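Local coordinates for protein N-terminal acetyltransferase B complex subunit NAT3 (Candida albicans, PDB 5K04) that catalyses, as the NAT3 subunit of the NatB complex, the transfer of an acetyl group from acetyl-CoA to the N-terminal amino group of proteins, at residues K5-E10 against Q41-S46; M59-G64 against H74-T79; F132-G137 against S153-D158. One frame throughout, in Å; residues are numbered along the deposited sequence.

Contact 1 (K5-E10 against Q41-S46); sequences KPFQME and QLFYKS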
loop_
_atom_site.group_PDB
_atom_site.type_symbol
_atom_site.label_atom_id
_atom_site.label_comp_id
_atom_site.label_asym_id
_atom_site.label_seq_id
_atom_site.Cartn_x
_atom_site.Cartn_y
_atom_site.Cartn_z
ATOM N N LYS B 5 -14.643 13.092 5.113
ATOM C CA LYS B 5 -13.719 13.575 4.100
ATOM C C LYS B 5 -13.867 12.768 2.815
ATOM O O LYS B 5 -14.252 11.592 2.838
ATOM C CB LYS B 5 -12.252 13.507 4.555
ATOM C CG LYS B 5 -11.924 14.123 5.913
ATOM C CD LYS B 5 -12.162 15.623 5.989
ATOM C CE LYS B 5 -11.965 16.088 7.433
ATOM N NZ LYS B 5 -12.395 17.513 7.685
ATOM N N PRO B 6 -13.555 13.381 1.677
ATOM C CA PRO B 6 -13.555 12.633 0.428
ATOM C C PRO B 6 -12.474 11.576 0.446
ATOM O O PRO B 6 -11.364 11.795 0.946
ATOM C CB PRO B 6 -13.268 13.700 -0.631
ATOM C CG PRO B 6 -13.624 14.994 0.026
ATOM C CD PRO B 6 -13.255 14.808 1.466
ATOM N N PHE B 7 -12.816 10.430 -0.127
ATOM C CA PHE B 7 -11.897 9.323 -0.235
ATOM C C PHE B 7 -10.942 9.569 -1.397
ATOM O O PHE B 7 -11.328 10.106 -2.445
ATOM C CB PHE B 7 -12.688 8.031 -0.425
ATOM C CG PHE B 7 -11.877 6.787 -0.281
ATOM C CD1 PHE B 7 -11.218 6.251 -1.372
ATOM C CD2 PHE B 7 -11.805 6.119 0.940
ATOM C CE1 PHE B 7 -10.486 5.073 -1.261
ATOM C CE2 PHE B 7 -11.074 4.945 1.055
ATOM C CZ PHE B 7 -10.405 4.424 -0.049
ATOM N N GLN B 8 -9.685 9.200 -1.189
ATOM C CA GLN B 8 -8.658 9.282 -2.208
ATOM C C GLN B 8 -7.964 7.933 -2.292
ATOM O O GLN B 8 -7.853 7.212 -1.298
ATOM C CB GLN B 8 -7.630 10.399 -1.903
ATOM C CG GLN B 8 -8.231 11.802 -1.745
ATOM C CD GLN B 8 -8.552 12.467 -3.082
ATOM O OE1 GLN B 8 -8.151 11.982 -4.146
ATOM N NE2 GLN B 8 -9.271 13.594 -3.029
ATOM N N MET B 9 -7.487 7.622 -3.500
ATOM C CA MET B 9 -6.872 6.336 -3.808
ATOM C C MET B 9 -5.821 5.914 -2.787
ATOM O O MET B 9 -5.736 4.734 -2.424
ATOM C CB MET B 9 -6.243 6.416 -5.199
ATOM C CG MET B 9 -6.483 5.186 -6.007
ATOM S SD MET B 9 -8.143 4.649 -5.811
ATOM C CE MET B 9 -7.882 3.109 -6.486
ATOM N N GLU B 10 -4.974 6.852 -2.346
ATOM C CA GLU B 10 -3.878 6.476 -1.455
ATOM C C GLU B 10 -4.354 6.078 -0.062
ATOM O O GLU B 10 -3.590 5.430 0.669
ATOM C CB GLU B 10 -2.856 7.604 -1.367
ATOM C CG GLU B 10 -1.937 7.669 -2.576
ATOM C CD GLU B 10 -1.171 8.968 -2.630
ATOM O OE1 GLU B 10 -1.823 9.996 -2.903
ATOM O OE2 GLU B 10 0.064 8.971 -2.381
ATOM N N GLN B 41 -18.330 11.770 -5.444
ATOM C CA GLN B 41 -18.894 12.300 -4.203
ATOM C C GLN B 41 -19.500 11.222 -3.303
ATOM O O GLN B 41 -19.777 11.498 -2.129
ATOM C CB GLN B 41 -19.958 13.350 -4.511
ATOM C CG GLN B 41 -19.425 14.595 -5.193
ATOM C CD GLN B 41 -20.443 15.732 -5.220
ATOM O OE1 GLN B 41 -21.131 15.992 -4.228
ATOM N NE2 GLN B 41 -20.527 16.426 -6.362
ATOM N N LEU B 42 -19.726 10.016 -3.829
ATOM C CA LEU B 42 -20.399 8.940 -3.114
ATOM C C LEU B 42 -19.397 7.952 -2.537
ATOM O O LEU B 42 -19.756 6.829 -2.168
ATOM C CB LEU B 42 -21.402 8.234 -4.034
ATOM C CG LEU B 42 -22.403 9.134 -4.801
ATOM C CD1 LEU B 42 -23.577 8.334 -5.361
ATOM C CD2 LEU B 42 -22.926 10.277 -3.948
ATOM N N PHE B 43 -18.143 8.366 -2.451
ATOM C CA PHE B 43 -17.063 7.564 -1.892
ATOM C C PHE B 43 -16.358 8.504 -0.913
ATOM O O PHE B 43 -15.502 9.321 -1.285
ATOM C CB PHE B 43 -16.140 7.025 -2.993
ATOM C CG PHE B 43 -15.236 5.890 -2.551
ATOM C CD1 PHE B 43 -15.095 5.561 -1.208
ATOM C CD2 PHE B 43 -14.510 5.163 -3.497
ATOM C CE1 PHE B 43 -14.259 4.534 -0.808
ATOM C CE2 PHE B 43 -13.672 4.124 -3.110
ATOM C CZ PHE B 43 -13.550 3.808 -1.755
ATOM N N TYR B 44 -16.762 8.408 0.344
ATOM C CA TYR B 44 -16.232 9.257 1.393
ATOM C C TYR B 44 -15.942 8.407 2.618
ATOM O O TYR B 44 -16.447 7.290 2.778
ATOM C CB TYR B 44 -17.193 10.403 1.755
ATOM C CG TYR B 44 -18.617 9.956 1.966
ATOM C CD1 TYR B 44 -19.067 9.541 3.218
ATOM C CD2 TYR B 44 -19.520 9.950 0.917
ATOM C CE1 TYR B 44 -20.403 9.138 3.412
ATOM C CE2 TYR B 44 -20.851 9.539 1.095
ATOM C CZ TYR B 44 -21.280 9.135 2.338
ATOM O OH TYR B 44 -22.580 8.717 2.496
ATOM N N LYS B 45 -15.123 8.976 3.488
ATOM C CA LYS B 45 -14.602 8.283 4.641
ATOM C C LYS B 45 -14.905 9.084 5.896
ATOM O O LYS B 45 -15.037 10.317 5.871
ATOM C CB LYS B 45 -13.088 8.062 4.520
ATOM C CG LYS B 45 -12.273 9.362 4.406
ATOM C CD LYS B 45 -10.776 9.091 4.543
ATOM C CE LYS B 45 -9.944 10.360 4.433
ATOM N NZ LYS B 45 -8.487 9.996 4.469
ATOM N N SER B 46 -15.038 8.354 6.994
ATOM C CA SER B 46 -15.085 8.958 8.309
ATOM C C SER B 46 -13.676 8.970 8.873
ATOM O O SER B 46 -12.851 8.111 8.549
ATOM C CB SER B 46 -16.037 8.203 9.244
ATOM O OG SER B 46 -15.682 6.828 9.375
#
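F7 and F43 meet in an offset stack at the edge of the GNAT sheet, where the N-terminal strand 3-6 runs antiparallel to strand 43-48. The F7 and F43 ring centroids are 3.9 Å apart and the planes differ by only 12°. The overlap is uneven: F43 CE1 sits over the centre of the F7 ring, 3.3 Å from F7 CG, whereas F7 CD1 comes down on the F43 ring nearer its rim. F7 CB adds a CH-pi contact over the same aromatic group, 4.0 Å from the F43 centroid. Both phenylalanines hold CG anti to the backbone N (chi1 -169° in F7 and -164° in F43), which sets each CG beside its own carbonyl carbon.

The backbone ties the same two residues, for F7 N donates to F43 O at 3.1 Å. Further along, K5 and K45 form a hydrogen-bonded pair, with K5 N to K45 O at 2.9 Å and K45 N to K5 O at 2.8 Å. Between that pair and the F7-F43 bond, P6 faces Y44 in a non-hydrogen-bonded pair, a position where the missing N-H of proline costs the ladder nothing. The extended K45 chain passes K5, bringing K45 CE to 3.9 Å from K5 CB. Beyond this point the lysines part: K45 ends in a salt bridge to D11, whereas K5 bends at chi2 and leads away to one with D249 of the partner subunit.

In the next shell, Y32 and L36 of helix 29-38 pack on F43 together with Y57 and M59, while K491 of the partner subunit hydrogen-bonds F7 O. Y44 OH is hydrogen-bonded to L93 O; at the other end of that side chain, Y44 CB lies 3.4 Å from K5 O.

Contact 2 (M59-G64 against H74-T79); sequences MAKTEG and HITAVT. With COA (coenzyme A), chain D.
T76 turns both its backbone and its side chain on a single acceptor, M59 O, which A77 N also grips. T76 N lies 2.9 Å from M59 O, and A77 N, in the carbonyl plane and on a lone pair, lies 3.1 Å from M59 O. The third donor is the T76 hydroxyl: chi1 of 76° sets OG1 between the backbone N and the carbonyl carbon, and OG1 approaches M59 O at 3.1 Å from above the carbonyl plane, 65° out of it. The same rotamer leaves T76 CG2 beside the backbone N, where it meets the edge of the H74 ring in plane and comes to 4.1 Å from K61 CE.

The sulfur of M59 touches the neighbour across the strands, with M59 SD 3.9 Å from A77 CB. F31 and Y32 of helix 29-38 cover the methionine.

T76 and A77 facing M59 together make a classic beta bulge in the hairpin of strands 53-65 and 70-80. A bulge in this strand is a hallmark of the GNAT fold, and in GNAT enzymes it lies near the place where the pantetheine arm of the cofactor runs; here V78 and T79 belong to the coenzyme A pocket.

Beyond the bulge K61 and H74 pair by reciprocal backbone bonds, and their side chains lie side by side, pointing the same way. K61 leaves with CG between the backbone N and the carbonyl carbon (chi1 54°), then runs extended, bringing K61 CE to 3.9 Å from H74 CD2. K61 NZ makes a salt bridge with E63 OE2 at 3.0 Å, meeting the carboxylate on its syn side. H74 hydrogen-bonds D110 through ND1, and its ring packs edge-to-face with F112.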
loop_
_atom_site.group_PDB
_atom_site.type_symbol
_atom_site.label_atom_id
_atom_site.label_comp_id
_atom_site.label_asym_id
_atom_site.label_seq_id
_atom_site.Cartn_x
_atom_site.Cartn_y
_atom_site.Cartn_z
ATOM N N MET B 59 -19.023 3.506 0.056
ATOM C CA MET B 59 -18.953 3.458 -1.396
ATOM C C MET B 59 -20.376 3.270 -1.879
ATOM O O MET B 59 -21.015 2.266 -1.552
ATOM C CB MET B 59 -18.066 2.317 -1.911
ATOM C CG MET B 59 -16.668 2.270 -1.311
ATOM S SD MET B 59 -15.848 0.735 -1.647
ATOM C CE MET B 59 -15.921 0.902 -3.358
ATOM N N ALA B 60 -20.880 4.245 -2.622
ATOM C CA ALA B 60 -22.199 4.158 -3.212
ATOM C C ALA B 60 -22.116 4.611 -4.667
ATOM O O ALA B 60 -21.107 5.158 -5.119
ATOM C CB ALA B 60 -23.223 4.991 -2.421
ATOM N N LYS B 61 -23.204 4.390 -5.399
ATOM C CA LYS B 61 -23.269 4.772 -6.803
ATOM C C LYS B 61 -24.705 5.136 -7.148
ATOM O O LYS B 61 -25.631 4.912 -6.360
ATOM C CB LYS B 61 -22.769 3.643 -7.715
ATOM C CG LYS B 61 -23.481 2.297 -7.496
ATOM C CD LYS B 61 -23.291 1.346 -8.681
ATOM C CE LYS B 61 -23.686 -0.065 -8.289
ATOM N NZ LYS B 61 -23.511 -1.017 -9.409
ATOM N N THR B 62 -24.883 5.709 -8.342
ATOM C CA THR B 62 -26.208 5.899 -8.922
ATOM C C THR B 62 -26.327 5.072 -10.195
ATOM O O THR B 62 -25.334 4.786 -10.862
ATOM C CB THR B 62 -26.531 7.385 -9.236
ATOM O OG1 THR B 62 -25.643 7.873 -10.240
ATOM C CG2 THR B 62 -26.489 8.273 -7.954
ATOM N N GLU B 63 -27.564 4.709 -10.526
ATOM C CA GLU B 63 -27.855 3.689 -11.522
ATOM C C GLU B 63 -29.215 4.006 -12.105
ATOM O O GLU B 63 -30.135 4.368 -11.370
ATOM C CB GLU B 63 -27.852 2.288 -10.898
ATOM C CG GLU B 63 -27.429 1.159 -11.827
ATOM C CD GLU B 63 -26.531 0.136 -11.125
ATOM O OE1 GLU B 63 -26.984 -0.504 -10.148
ATOM O OE2 GLU B 63 -25.358 -0.006 -11.544
ATOM N N GLY B 64 -29.324 3.891 -13.431
ATOM C CA GLY B 64 -30.498 4.328 -14.171
ATOM C C GLY B 64 -31.293 3.167 -14.737
ATOM O O GLY B 64 -30.730 2.149 -15.144
ATOM N N HIS B 74 -27.365 3.382 -4.969
ATOM C CA HIS B 74 -27.100 2.039 -4.487
ATOM C C HIS B 74 -25.898 2.085 -3.560
ATOM O O HIS B 74 -24.872 2.683 -3.901
ATOM C CB HIS B 74 -26.837 1.066 -5.639
ATOM C CG HIS B 74 -26.581 -0.333 -5.181
ATOM N ND1 HIS B 74 -27.598 -1.241 -4.970
ATOM C CD2 HIS B 74 -25.430 -0.971 -4.863
ATOM C CE1 HIS B 74 -27.080 -2.383 -4.554
ATOM N NE2 HIS B 74 -25.769 -2.242 -4.470
ATOM N N ILE B 75 -26.041 1.472 -2.385
ATOM C CA ILE B 75 -24.930 1.300 -1.455
ATOM C C ILE B 75 -24.209 -0.000 -1.801
ATOM O O ILE B 75 -24.830 -1.068 -1.820
ATOM C CB ILE B 75 -25.425 1.281 -0.001
ATOM C CG1 ILE B 75 -25.987 2.641 0.400
ATOM C CG2 ILE B 75 -24.290 0.902 0.924
ATOM C CD1 ILE B 75 -26.883 2.575 1.622
ATOM N N THR B 76 -22.905 0.079 -2.078
ATOM C CA THR B 76 -22.119 -1.130 -2.298
ATOM C C THR B 76 -21.302 -1.546 -1.085
ATOM O O THR B 76 -21.162 -2.742 -0.832
ATOM C CB THR B 76 -21.189 -0.970 -3.504
ATOM O OG1 THR B 76 -20.067 -0.164 -3.149
ATOM C CG2 THR B 76 -21.935 -0.310 -4.583
ATOM N N ALA B 77 -20.785 -0.593 -0.314
ATOM C CA ALA B 77 -19.973 -0.944 0.849
ATOM C C ALA B 77 -20.054 0.128 1.935
ATOM O O ALA B 77 -19.837 1.317 1.669
ATOM C CB ALA B 77 -18.509 -1.166 0.436
ATOM N N VAL B 78 -20.351 -0.317 3.156
ATOM C CA VAL B 78 -20.186 0.448 4.383
ATOM C C VAL B 78 -19.423 -0.425 5.369
ATOM O O VAL B 78 -19.789 -1.586 5.575
ATOM C CB VAL B 78 -21.534 0.848 5.007
ATOM C CG1 VAL B 78 -21.334 1.939 6.035
ATOM C CG2 VAL B 78 -22.504 1.274 3.950
ATOM N N THR B 79 -18.380 0.133 5.984
ATOM C CA THR B 79 -17.648 -0.542 7.045
ATOM C C THR B 79 -17.163 0.489 8.042
ATOM O O THR B 79 -16.908 1.645 7.702
ATOM C CB THR B 79 -16.433 -1.351 6.556
ATOM O OG1 THR B 79 -15.691 -0.602 5.578
ATOM C CG2 THR B 79 -16.893 -2.621 5.961
HETATM N N1A COA D . -24.397 -6.734 17.274
HETATM C C2A COA D . -25.862 -6.627 17.566
HETATM N N3A COA D . -26.432 -5.417 16.841
HETATM C C4A COA D . -25.689 -4.416 16.046
HETATM C C5A COA D . -24.091 -4.528 15.861
HETATM C C6A COA D . -23.458 -5.829 16.495
HETATM N N6A COA D . -22.089 -6.197 16.347
HETATM N N7A COA D . -23.561 -3.467 14.857
HETATM C C8A COA D . -24.720 -2.593 14.257
HETATM N N9A COA D . -25.957 -3.326 15.041
HETATM C C1B COA D . -27.452 -2.892 14.573
HETATM C C2B COA D . -28.477 -2.626 15.720
HETATM O O2B COA D . -29.643 -3.393 16.030
HETATM C C3B COA D . -28.238 -1.133 15.693
HETATM O O3B COA D . -28.713 -0.063 16.516
HETATM P P3B COA D . -28.574 0.571 18.015
HETATM O O7A COA D . -27.956 1.946 17.833
HETATM O O8A COA D . -30.025 0.709 18.494
HETATM O O9A COA D . -27.708 -0.384 18.804
HETATM C C4B COA D . -27.636 -0.812 14.221
HETATM O O4B COA D . -27.337 -2.012 13.398
HETATM C C5B COA D . -26.876 0.547 13.974
HETATM O O5B COA D . -25.563 0.814 14.477
HETATM P P1A COA D . -24.247 1.718 14.226
HETATM O O1A COA D . -24.604 2.735 13.206
HETATM O O2A COA D . -23.787 2.259 15.545
HETATM O O3A COA D . -23.198 0.695 13.677
HETATM P P2A COA D . -21.608 0.499 13.493
HETATM O O4A COA D . -21.117 -0.265 14.688
HETATM O O5A COA D . -20.994 1.777 13.197
HETATM O O6A COA D . -21.591 -0.505 12.237
HETATM C CBP COA D . -21.507 -2.638 10.651
HETATM C CCP COA D . -22.321 -1.617 11.704
HETATM C CDP COA D . -22.480 -3.941 10.219
HETATM C CEP COA D . -21.002 -1.769 9.287
HETATM C CAP COA D . -20.096 -3.231 11.475
HETATM O OAP COA D . -20.243 -3.566 12.835
HETATM C C9P COA D . -18.972 -3.831 10.488
HETATM O O9P COA D . -18.863 -5.152 10.188
HETATM N N8P COA D . -18.434 -2.863 9.445
HETATM C C7P COA D . -18.159 -3.292 7.954
HETATM C C6P COA D . -18.529 -4.764 7.542
HETATM C C5P COA D . -20.060 -5.327 7.364
HETATM O O5P COA D . -20.543 -6.380 8.035
HETATM N N4P COA D . -20.938 -4.525 6.487
HETATM C C3P COA D . -22.062 -3.627 6.338
HETATM C C2P COA D . -23.480 -3.674 6.881
HETATM S S1P COA D . -24.702 -4.839 6.355
#

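Contact 3 (F132-G137 against S153-D158); sequences FRRVVG and SVDAFD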
loop_
_atom_site.group_PDB
_atom_site.type_symbol
_atom_site.label_atom_id
_atom_site.label_comp_id
_atom_site.label_asym_id
_atom_site.label_seq_id
_atom_site.Cartn_x
_atom_site.Cartn_y
_atom_site.Cartn_z
ATOM N N PHE B 132 -37.577 -4.969 0.013
ATOM C CA PHE B 132 -38.338 -4.857 -1.225
ATOM C C PHE B 132 -38.475 -6.191 -1.954
ATOM O O PHE B 132 -39.561 -6.517 -2.439
ATOM C CB PHE B 132 -37.675 -3.813 -2.143
ATOM C CG PHE B 132 -38.376 -3.608 -3.466
ATOM C CD1 PHE B 132 -39.562 -2.874 -3.536
ATOM C CD2 PHE B 132 -37.830 -4.112 -4.643
ATOM C CE1 PHE B 132 -40.201 -2.669 -4.744
ATOM C CE2 PHE B 132 -38.468 -3.914 -5.865
ATOM C CZ PHE B 132 -39.657 -3.193 -5.917
ATOM N N ARG B 133 -37.413 -6.990 -2.020
ATOM C CA ARG B 133 -37.447 -8.181 -2.857
ATOM C C ARG B 133 -36.256 -9.078 -2.532
ATOM O O ARG B 133 -35.140 -8.593 -2.325
ATOM C CB ARG B 133 -37.452 -7.803 -4.352
ATOM C CG ARG B 133 -37.401 -8.985 -5.300
ATOM C CD ARG B 133 -38.406 -8.922 -6.454
ATOM N NE ARG B 133 -38.126 -7.854 -7.398
ATOM C CZ ARG B 133 -38.507 -7.837 -8.677
ATOM N NH1 ARG B 133 -39.174 -8.849 -9.218
ATOM N NH2 ARG B 133 -38.198 -6.786 -9.426
ATOM N N ARG B 134 -36.510 -10.386 -2.495
ATOM C CA ARG B 134 -35.448 -11.370 -2.361
ATOM C C ARG B 134 -34.816 -11.626 -3.724
ATOM O O ARG B 134 -35.513 -11.723 -4.739
ATOM C CB ARG B 134 -36.000 -12.668 -1.780
ATOM C CG ARG B 134 -34.923 -13.677 -1.435
ATOM C CD ARG B 134 -35.510 -15.032 -1.058
ATOM N NE ARG B 134 -35.596 -15.216 0.387
ATOM C CZ ARG B 134 -34.869 -16.087 1.085
ATOM N NH1 ARG B 134 -35.033 -16.175 2.399
ATOM N NH2 ARG B 134 -33.991 -16.874 0.472
ATOM N N VAL B 135 -33.479 -11.724 -3.739
ATOM C CA VAL B 135 -32.702 -11.914 -4.962
ATOM C C VAL B 135 -31.660 -13.020 -4.781
ATOM O O VAL B 135 -31.131 -13.244 -3.685
ATOM C CB VAL B 135 -32.029 -10.598 -5.411
ATOM C CG1 VAL B 135 -33.078 -9.592 -5.860
ATOM C CG2 VAL B 135 -31.190 -10.017 -4.287
ATOM N N VAL B 136 -31.303 -13.642 -5.911
ATOM C CA VAL B 136 -30.690 -14.977 -5.938
ATOM C C VAL B 136 -29.302 -14.987 -5.298
ATOM O O VAL B 136 -29.005 -15.832 -4.443
ATOM C CB VAL B 136 -30.626 -15.495 -7.387
ATOM C CG1 VAL B 136 -29.644 -16.661 -7.499
ATOM C CG2 VAL B 136 -32.009 -15.894 -7.864
ATOM N N GLY B 137 -28.412 -14.107 -5.748
ATOM C CA GLY B 137 -27.033 -14.160 -5.301
ATOM C C GLY B 137 -26.046 -14.600 -6.369
ATOM O O GLY B 137 -25.022 -13.940 -6.579
ATOM N N SER B 153 -23.165 -16.536 -3.305
ATOM C CA SER B 153 -24.231 -17.449 -3.698
ATOM C C SER B 153 -25.408 -17.458 -2.727
ATOM O O SER B 153 -26.467 -17.995 -3.072
ATOM C CB SER B 153 -23.675 -18.868 -3.824
ATOM O OG SER B 153 -23.465 -19.460 -2.551
ATOM N N VAL B 154 -25.257 -16.882 -1.531
ATOM C CA VAL B 154 -26.377 -16.784 -0.601
ATOM C C VAL B 154 -27.348 -15.710 -1.072
ATOM O O VAL B 154 -26.947 -14.618 -1.504
ATOM C CB VAL B 154 -25.884 -16.484 0.824
ATOM C CG1 VAL B 154 -27.067 -16.205 1.758
ATOM C CG2 VAL B 154 -25.026 -17.627 1.353
ATOM N N ASP B 155 -28.641 -16.024 -0.992
ATOM C CA ASP B 155 -29.683 -15.077 -1.357
ATOM C C ASP B 155 -29.522 -13.772 -0.585
ATOM O O ASP B 155 -28.962 -13.731 0.516
ATOM C CB ASP B 155 -31.069 -15.667 -1.078
ATOM C CG ASP B 155 -31.415 -16.825 -1.997
ATOM O OD1 ASP B 155 -30.505 -17.348 -2.686
ATOM O OD2 ASP B 155 -32.607 -17.204 -2.022
ATOM N N ALA B 156 -30.040 -12.696 -1.165
ATOM C CA ALA B 156 -29.998 -11.395 -0.525
ATOM C C ALA B 156 -31.380 -10.758 -0.519
ATOM O O ALA B 156 -32.280 -11.134 -1.280
ATOM C CB ALA B 156 -29.002 -10.463 -1.212
ATOM N N PHE B 157 -31.535 -9.796 0.382
ATOM C CA PHE B 157 -32.664 -8.882 0.367
ATOM C C PHE B 157 -32.205 -7.572 -0.262
ATOM O O PHE B 157 -31.250 -6.953 0.219
ATOM C CB PHE B 157 -33.190 -8.638 1.781
ATOM C CG PHE B 157 -33.906 -9.804 2.378
ATOM C CD1 PHE B 157 -34.856 -10.494 1.651
ATOM C CD2 PHE B 157 -33.637 -10.208 3.682
ATOM C CE1 PHE B 157 -35.532 -11.571 2.205
ATOM C CE2 PHE B 157 -34.312 -11.293 4.243
ATOM C CZ PHE B 157 -35.261 -11.973 3.504
ATOM N N ASP B 158 -32.861 -7.173 -1.348
ATOM C CA ASP B 158 -32.812 -5.784 -1.773
ATOM C C ASP B 158 -33.708 -4.977 -0.853
ATOM O O ASP B 158 -34.908 -5.258 -0.748
ATOM C CB ASP B 158 -33.270 -5.628 -3.219
ATOM C CG ASP B 158 -33.178 -4.191 -3.709
ATOM O OD1 ASP B 158 -32.047 -3.740 -3.981
ATOM O OD2 ASP B 158 -34.222 -3.512 -3.813
#
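R134 and D155 form the salt bridge of this surface contact, R134 NH2 lying 2.9 Å from D155 OD2. The oxygen sits at the edge of the guanidinium and close to its plane, but the arginine meets it on the anti side of a carboxylate turned 78° from that plane.

Backbone bonds carry the pairing. V135 and A156 exchange N-H and C=O, both at 2.8 Å (V135 N to A156 O, A156 N to V135 O), and D158 N reaches R133 O at 2.9 Å. F132 N donates to D158 O at 2.8 Å, while R133 N adds a weak bond to the same oxygen.

Two rings meet charged side chains. R134, with CG anti to its backbone N (chi1 -172°) and its chain bent at chi3, brings R134 NE to 4.1 Å from F157 CE1. The F132 ring lies alongside the D158 side chain and receives R160 in a cation-pi contact.

Apolar contact is slight: V135 CG2 touches A156 CB, and F112 of strand 108-114 packs on V135.

F132 and R133, both facing D158, make a classic beta bulge, set in the GNAT-type arrangement where the last strand, 156-162, inserts between strands 108-114 and 130-135.

From the N terminus, contact 1 comes first, bringing strand 43-48 back alongside strand 3-6 and closing a loop that holds helices 16-19 and 29-38. Contact 2 then closes the short hairpin between strands 53-65 and 70-80, and contact 3 closes the partly unmodelled connection before the last strand. The three follow in series, without nesting or crossing. Contacts 1 and 2 touch, since L42 O probably bonds A60 N and the L42 side chain packs on K61 and T62. Contact 3 lies across the chain's centre from contact 1, their centres about 28 Å apart. One mixed sheet joins all three: contacts 1 and 3 at the strands outermost within this chain, contact 2 between them.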